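Local coordinates for thiosulfate sulfurtransferase YnjE (Escherichia coli, PDB 2WLR), which transfers sulfur from thiosulfate to cyanide, giving thiocyanate and sulfite, as a periplasmic, monomeric enzyme built from rhodanese domains, at residues K185-D188 against E189-K192. Sequence-based numbering, arbitrary orientation.
Sequences KVSD and EQLK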
loop_
_atom_site.group_PDB
_atom_site.type_symbol
_atom_site.label_atom_id
_atom_site.label_comp_id
_atom_site.label_asym_id
_atom_site.label_seq_id
_atom_site.Cartn_x
_atom_site.Cartn_y
_atom_site.Cartn_z
ATOM N N LYS A 185 9.484 8.541 15.973
ATOM C CA LYS A 185 10.613 8.899 15.128
ATOM C C LYS A 185 11.675 9.648 15.938
ATOM O O LYS A 185 11.388 10.345 16.909
ATOM C CB LYS A 185 10.169 9.753 13.937
ATOM C CG LYS A 185 9.624 11.123 14.294
ATOM C CD LYS A 185 9.295 11.900 13.038
ATOM C CE LYS A 185 8.340 13.029 13.329
ATOM N NZ LYS A 185 8.900 13.986 14.309
ATOM N N VAL A 186 12.921 9.459 15.531
ATOM C CA VAL A 186 14.027 10.267 16.090
ATOM C C VAL A 186 13.901 11.761 15.741
ATOM O O VAL A 186 13.110 12.176 14.895
ATOM C CB VAL A 186 15.406 9.687 15.639
ATOM C CG1 VAL A 186 15.564 8.206 16.154
ATOM C CG2 VAL A 186 15.592 9.788 14.108
ATOM N N SER A 187 14.717 12.570 16.410
ATOM C CA SER A 187 14.695 14.006 16.219
ATOM C C SER A 187 15.046 14.412 14.792
ATOM O O SER A 187 15.711 13.666 14.062
ATOM C CB SER A 187 15.657 14.691 17.181
ATOM O OG SER A 187 16.998 14.377 16.830
ATOM N N ASP A 188 14.662 15.630 14.430
ATOM C CA ASP A 188 14.994 16.177 13.106
ATOM C C ASP A 188 16.504 16.119 12.872
ATOM O O ASP A 188 16.948 15.749 11.799
ATOM C CB ASP A 188 14.468 17.601 12.938
ATOM C CG ASP A 188 12.952 17.682 13.032
ATOM O OD1 ASP A 188 12.267 16.643 12.775
ATOM O OD2 ASP A 188 12.464 18.774 13.337
ATOM N N GLU A 189 17.298 16.451 13.888
ATOM C CA GLU A 189 18.757 16.421 13.737
ATOM C C GLU A 189 19.294 15.021 13.463
ATOM O O GLU A 189 20.265 14.821 12.710
ATOM C CB GLU A 189 19.511 16.925 15.003
ATOM C CG GLU A 189 19.028 18.017 15.905
ATOM C CD GLU A 189 17.794 17.713 16.771
ATOM O OE1 GLU A 189 17.866 17.388 18.005
ATOM O OE2 GLU A 189 16.733 17.940 16.213
ATOM N N GLN A 190 18.755 14.026 14.166
ATOM C CA GLN A 190 19.124 12.643 13.903
ATOM C C GLN A 190 18.634 12.187 12.526
ATOM O O GLN A 190 19.352 11.466 11.840
ATOM C CB GLN A 190 18.638 11.682 15.001
ATOM C CG GLN A 190 19.374 11.845 16.314
ATOM C CD GLN A 190 20.834 11.396 16.297
ATOM O OE1 GLN A 190 21.559 11.576 17.292
ATOM N NE2 GLN A 190 21.267 10.807 15.204
ATOM N N LEU A 191 17.454 12.613 12.093
ATOM C CA LEU A 191 17.028 12.316 10.721
ATOM C C LEU A 191 17.979 12.904 9.688
ATOM O O LEU A 191 18.321 12.266 8.704
ATOM C CB LEU A 191 15.598 12.807 10.444
ATOM C CG LEU A 191 14.492 12.086 11.229
ATOM C CD1 LEU A 191 13.149 12.732 10.867
ATOM C CD2 LEU A 191 14.456 10.607 10.976
ATOM N N LYS A 192 18.388 14.143 9.910
ATOM C CA LYS A 192 19.371 14.787 9.052
ATOM C C LYS A 192 20.632 13.959 8.956
ATOM O O LYS A 192 21.180 13.767 7.869
ATOM C CB LYS A 192 19.689 16.162 9.611
ATOM C CG LYS A 192 20.595 17.059 8.807
ATOM C CD LYS A 192 20.805 18.344 9.614
ATOM C CE LYS A 192 21.435 19.421 8.787
ATOM N NZ LYS A 192 22.831 19.132 8.519
#
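The carboxylate of Glu189 lies with one flat face over Ser187. Ser187 OG sits almost straight above the carboxylate carbon, 3.4 Å from Glu189 CD, and Ser187 CB lies over the same face. Neither segment supplies a partner to the other face. Asp188 N comes to OE2 from the same side, well above the carboxylate plane, 3.6 Å from Glu189 OE2. A bend in the glutamate chain (chi2 70°) folds the group back to this place. The carboxylate of Asp188 points another way, and its OD1 is hydrogen-bonded to Tyr225 OH.

Ser187 is the N-cap of helix 188-197. Its OG lies between the backbone N and the carbonyl carbon (chi1 69°), which brings it in front of the first turn. There it accepts a fairly straight bond from Gln190 N, 3.2 Å from Ser187 OG. Gln190 CG packs beside the same hydroxyl. With an alanine in place of Ser187, Gln190 N is likely to lose its capping acceptor, and the Glu189 carboxylate the hydroxyl against its face.

Val186 and Leu191 flank the cap as a hydrophobic staple, the residue before the N-cap meeting the fourth residue after it. This closes the start of a surface helix in the second rhodanese domain. The staple is tight: Val186 CG2 is 3.4 Å from Leu191 CD2, and the two side chains meet at a slant. Val186 CG2 also touches Gln190 CB, 3.7 Å away. Leu191 is buried, and beyond the staple it packs on Ile222 and Tyr225 of helix 213-226. The regular helix bonds begin here, with Leu191 N 2.8 Å from Ser187 O and Lys192 N 2.9 Å from Asp188 O. The negative charges of Asp188 and Glu189 probably suit the positive end of the helix dipole.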